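Local coordinates for protein ICChI, a glycosylated chitinase (Ipomoea carnea, PDB 6IDN) that probably hydrolyses the beta-1,4-linked glycan chains of chitin and bacterial cell walls, being a glycosylated plant enzyme of glycosyl hydrolase family 18 with chitinase and lysozyme activity, at residues V152-A157 with L175-W180; G11-L16 with T47-P52. All blocks are in the same frame, centred on the assembly; numbering follows the deposited sequence.

Contact 1 (V152-A157 with L175-W180); sequences VYLAAA and LFDYVW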
# COMPACT_ATOMS: atom_id res chain seq x y z
N VAL A 152 -11.64 -8.94 -2.26
CA VAL A 152 -10.19 -8.88 -2.19
C VAL A 152 -9.79 -7.62 -2.93
O VAL A 152 -9.77 -7.59 -4.17
CB VAL A 152 -9.52 -10.12 -2.79
CG1 VAL A 152 -8.00 -9.95 -2.81
CG2 VAL A 152 -9.89 -11.36 -2.00
N TYR A 153 -9.44 -6.57 -2.20
CA TYR A 153 -8.99 -5.34 -2.83
C TYR A 153 -7.55 -5.46 -3.30
O TYR A 153 -6.72 -6.10 -2.65
CB TYR A 153 -9.12 -4.16 -1.87
CG TYR A 153 -10.55 -3.90 -1.52
CD1 TYR A 153 -11.38 -3.18 -2.35
CD2 TYR A 153 -11.07 -4.44 -0.36
CE1 TYR A 153 -12.71 -2.97 -2.03
CE2 TYR A 153 -12.39 -4.25 -0.03
CZ TYR A 153 -13.20 -3.51 -0.86
OH TYR A 153 -14.51 -3.32 -0.51
N LEU A 154 -7.25 -4.86 -4.44
CA LEU A 154 -5.90 -4.85 -4.98
C LEU A 154 -5.43 -3.41 -5.03
O LEU A 154 -6.12 -2.54 -5.56
CB LEU A 154 -5.87 -5.48 -6.37
CG LEU A 154 -6.32 -6.94 -6.44
CD1 LEU A 154 -6.42 -7.44 -7.89
CD2 LEU A 154 -5.37 -7.80 -5.64
N ALA A 155 -4.25 -3.15 -4.46
CA ALA A 155 -3.69 -1.81 -4.43
C ALA A 155 -2.26 -1.89 -4.96
O ALA A 155 -1.59 -2.91 -4.80
CB ALA A 155 -3.72 -1.21 -3.01
N ALA A 156 -1.81 -0.81 -5.60
CA ALA A 156 -0.45 -0.73 -6.13
C ALA A 156 0.20 0.58 -5.70
O ALA A 156 -0.46 1.61 -5.63
CB ALA A 156 -0.42 -0.81 -7.66
N ALA A 157 1.53 0.53 -5.51
CA ALA A 157 2.30 1.68 -5.03
C ALA A 157 3.47 1.98 -5.96
O ALA A 157 4.65 1.87 -5.57
CB ALA A 157 2.80 1.43 -3.60
N LEU A 175 -7.31 -4.04 -13.06
CA LEU A 175 -7.97 -4.70 -11.93
C LEU A 175 -7.66 -4.04 -10.59
O LEU A 175 -8.18 -4.49 -9.56
CB LEU A 175 -7.59 -6.18 -11.89
CG LEU A 175 -8.11 -7.00 -13.07
CD1 LEU A 175 -7.66 -8.43 -12.97
CD2 LEU A 175 -9.64 -6.92 -13.18
N PHE A 176 -6.83 -3.01 -10.54
CA PHE A 176 -6.49 -2.46 -9.23
C PHE A 176 -7.56 -1.50 -8.72
O PHE A 176 -8.00 -0.60 -9.44
CB PHE A 176 -5.10 -1.81 -9.27
CG PHE A 176 -4.01 -2.81 -9.11
CD1 PHE A 176 -3.66 -3.61 -10.17
CD2 PHE A 176 -3.45 -3.06 -7.88
CE1 PHE A 176 -2.69 -4.60 -10.04
CE2 PHE A 176 -2.48 -4.04 -7.72
CZ PHE A 176 -2.09 -4.81 -8.81
N ASP A 177 -7.99 -1.74 -7.48
CA ASP A 177 -8.96 -0.88 -6.82
C ASP A 177 -8.34 0.43 -6.38
O ASP A 177 -9.01 1.46 -6.40
CB ASP A 177 -9.54 -1.62 -5.61
CG ASP A 177 -10.19 -2.91 -6.02
OD1 ASP A 177 -11.34 -2.84 -6.51
OD2 ASP A 177 -9.56 -3.99 -5.91
N TYR A 178 -7.07 0.40 -6.00
CA TYR A 178 -6.37 1.56 -5.49
C TYR A 178 -5.00 1.62 -6.14
O TYR A 178 -4.34 0.60 -6.27
CB TYR A 178 -6.17 1.49 -3.95
CG TYR A 178 -7.45 1.38 -3.15
CD1 TYR A 178 -7.98 0.13 -2.86
CD2 TYR A 178 -8.12 2.50 -2.71
CE1 TYR A 178 -9.13 0.00 -2.17
CE2 TYR A 178 -9.30 2.38 -1.99
CZ TYR A 178 -9.80 1.11 -1.74
OH TYR A 178 -10.96 0.93 -1.03
N VAL A 179 -4.57 2.82 -6.51
CA VAL A 179 -3.17 3.03 -6.93
C VAL A 179 -2.74 4.31 -6.22
O VAL A 179 -3.34 5.36 -6.43
CB VAL A 179 -2.99 3.15 -8.45
CG1 VAL A 179 -1.53 3.52 -8.74
CG2 VAL A 179 -3.35 1.82 -9.13
N TRP A 180 -1.74 4.22 -5.33
CA TRP A 180 -1.17 5.40 -4.69
C TRP A 180 0.19 5.65 -5.31
O TRP A 180 1.11 4.86 -5.12
CB TRP A 180 -1.06 5.23 -3.17
CG TRP A 180 -0.98 3.82 -2.66
CD1 TRP A 180 0.10 2.99 -2.69
CD2 TRP A 180 -2.01 3.12 -1.98
NE1 TRP A 180 -0.20 1.79 -2.10
CE2 TRP A 180 -1.48 1.85 -1.63
CE3 TRP A 180 -3.32 3.43 -1.60
CZ2 TRP A 180 -2.22 0.90 -0.97
CZ3 TRP A 180 -4.07 2.45 -0.92
CH2 TRP A 180 -3.50 1.21 -0.63
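Parallel beta pairing joins Val-152–Ala-157 to Leu-175–Trp-180 inside the TIM barrel, where strands 153-156 and 178-182 flank the short helix 168-171 in a beta-alpha-beta unit. The axes of 153-156 and 178-180 run 19° from parallel, 4.6 Å apart at closest approach. Tyr-178 N donates to Leu-154 O, Tyr-178 O accepts from Ala-156 N, and Trp-180 N reaches Ala-156 O at 2.9 Å. Asp-177 N adds a weak bond to Leu-154 O, giving that carbonyl two donors. Leu-154 N has a side-chain partner: it donates to the anti lone pair of Asp-177 OD2 at 2.9 Å, 165° at the hydrogen. The same carboxylate lies at the edge of the Tyr-153 ring, their planes 75° apart. On the side facing helix 134-148, Leu-154 CB sits over one face of the Phe-176 ring, a CH-pi contact 4.2 Å from the centroid. Ala-156 CB meets the same ring at CD2. Ala-155 and Tyr-178 point the other way, into the barrel, where Trp-180 also lies. Its indole, NE1 weakly hydrogen-bonded to Asp-123 OD1, packs against two alanine methyls: Ala-155 CB lies 3.3 Å from CZ2, and Ala-157 CB meets the edge in plane, 3.2 Å from CD1.

Contact 2 (G11-L16 with T47-P52); sequences GGEGSL and TKHCNP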
# COMPACT_ATOMS: atom_id res chain seq x y z
N GLY A 11 8.80 -0.27 15.26
CA GLY A 11 8.12 -0.76 16.46
C GLY A 11 7.65 0.32 17.41
O GLY A 11 6.77 0.07 18.24
N GLY A 12 8.20 1.53 17.31
CA GLY A 12 7.77 2.64 18.12
C GLY A 12 6.67 3.51 17.55
O GLY A 12 6.32 4.52 18.15
N GLU A 13 6.11 3.15 16.39
CA GLU A 13 5.08 3.98 15.78
C GLU A 13 3.71 3.80 16.41
O GLU A 13 2.76 4.43 15.96
CB GLU A 13 5.00 3.69 14.28
CG GLU A 13 4.34 2.36 13.93
CD GLU A 13 4.77 1.86 12.58
OE1 GLU A 13 4.98 2.71 11.68
OE2 GLU A 13 4.92 0.63 12.40
N GLY A 14 3.60 3.00 17.46
CA GLY A 14 2.32 2.73 18.07
C GLY A 14 1.72 1.41 17.57
O GLY A 14 2.11 0.87 16.53
N SER A 15 0.78 0.89 18.35
CA SER A 15 0.11 -0.34 17.97
C SER A 15 -0.83 -0.10 16.78
O SER A 15 -1.15 1.04 16.43
CB SER A 15 -0.67 -0.93 19.15
OG SER A 15 -1.79 -0.12 19.48
N LEU A 16 -1.24 -1.19 16.15
CA LEU A 16 -2.21 -1.06 15.07
C LEU A 16 -3.52 -0.48 15.60
O LEU A 16 -4.15 0.36 14.95
CB LEU A 16 -2.43 -2.42 14.41
CG LEU A 16 -3.42 -2.47 13.25
CD1 LEU A 16 -2.96 -1.66 12.04
CD2 LEU A 16 -3.65 -3.94 12.87
N THR A 47 9.10 -5.46 11.70
CA THR A 47 10.23 -4.98 12.48
C THR A 47 10.09 -5.39 13.95
O THR A 47 9.98 -6.59 14.23
CB THR A 47 10.42 -3.46 12.32
OG1 THR A 47 9.25 -2.75 12.76
CG2 THR A 47 10.69 -3.13 10.86
N LYS A 48 10.10 -4.44 14.88
CA LYS A 48 10.11 -4.81 16.29
C LYS A 48 8.71 -4.86 16.90
O LYS A 48 8.60 -4.96 18.13
CB LYS A 48 10.99 -3.84 17.09
CG LYS A 48 12.27 -3.38 16.39
CD LYS A 48 13.16 -4.52 15.89
CE LYS A 48 14.32 -3.95 15.06
NZ LYS A 48 15.39 -4.95 14.75
N HIS A 49 7.66 -4.80 16.10
CA HIS A 49 6.31 -4.97 16.64
C HIS A 49 6.12 -6.36 17.22
O HIS A 49 5.69 -6.52 18.37
CB HIS A 49 5.27 -4.72 15.54
CG HIS A 49 5.07 -3.27 15.22
ND1 HIS A 49 4.49 -2.39 16.10
CD2 HIS A 49 5.35 -2.56 14.10
CE1 HIS A 49 4.43 -1.19 15.54
NE2 HIS A 49 4.94 -1.27 14.33
N CYS A 50 6.44 -7.39 16.44
CA CYS A 50 6.30 -8.79 16.82
C CYS A 50 7.00 -9.62 15.76
O CYS A 50 7.21 -9.16 14.63
CB CYS A 50 4.83 -9.20 16.96
SG CYS A 50 3.84 -8.99 15.46
N ASN A 51 7.34 -10.85 16.13
CA ASN A 51 8.02 -11.78 15.23
C ASN A 51 6.99 -12.72 14.62
O ASN A 51 6.45 -13.58 15.33
CB ASN A 51 9.08 -12.58 16.00
CG ASN A 51 9.95 -13.43 15.08
OD1 ASN A 51 9.66 -13.61 13.90
ND2 ASN A 51 11.03 -13.96 15.63
N PRO A 52 6.70 -12.61 13.32
CA PRO A 52 5.74 -13.55 12.71
C PRO A 52 6.24 -14.97 12.66
O PRO A 52 5.46 -15.91 12.87
CB PRO A 52 5.53 -12.97 11.30
CG PRO A 52 6.04 -11.58 11.35
CD PRO A 52 7.14 -11.59 12.36
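Backbones of Gly-11–Leu-16 and Thr-47–Pro-52, both loops on the surface of the TIM barrel, come closest where Gly-11 CA lies 4.5 Å from Lys-48 CA. The first is the beta-to-alpha connection at the C-terminal end of barrel strand 2-7, leading to helix 16-21 with Ser-15 as N-cap; the second leads from strand 43-44 towards helix 60-69. A side chain at Gly-11 would clash with Lys-48 CB. His-49 CG stands anti to the carbonyl carbon (chi1 -76°), on the side of Gly-11, and the imidazole takes Gly-11 CA over the centre of one face, a CH-pi contact 3.8 Å from the centroid. At the ring edge His-49 NE2 donates to Glu-13 OE2 at 2.7 Å, an almost straight His-carboxylate hydrogen bond (168°) using the anti lone pair of OE2, with carboxylate and ring nearly coplanar, 10° apart. OE2 also accepts from Gly-8 N, so two donors grip this oxygen; a charged Glu-13 carboxylate would probably favour a protonated imidazole. The ring of Trp-7 also meets the imidazole. An alanine in place of His-49 would probably leave Glu-13 OE2 without its cross-loop donor and open a gap beside Gly-11 CA. Thr-47 OG1 turns to Gly-8 O as its hydrogen-bond partner, and Gly-14 O, bound by Trp-7 NE1, lies at the imidazole edge 3.3 Å from His-49 CE1.

From the N terminus, the chain leaves strand 2-7 through loop 11-16, forms helix 16-21 and strands 27-36 and 43-44, then returns in loop 47-52, where contact 2 closes a loop with 30 residues between its segments. Contact 1 comes later and closes a shorter loop, with 17 residues, including helix 168-171, between its segments. The two follow in series, neither nesting nor crossing, with centres 24 Å apart and nearest atoms about 13 Å apart. Contact 1 is buried and joins neighbouring strands of the barrel wall; contact 2 joins connecting loops at the surface. Strand 2-7 relates them, since its Ala-4 and Tyr-6 touch side chains of contact 1 and its Trp-7 meets contact 2.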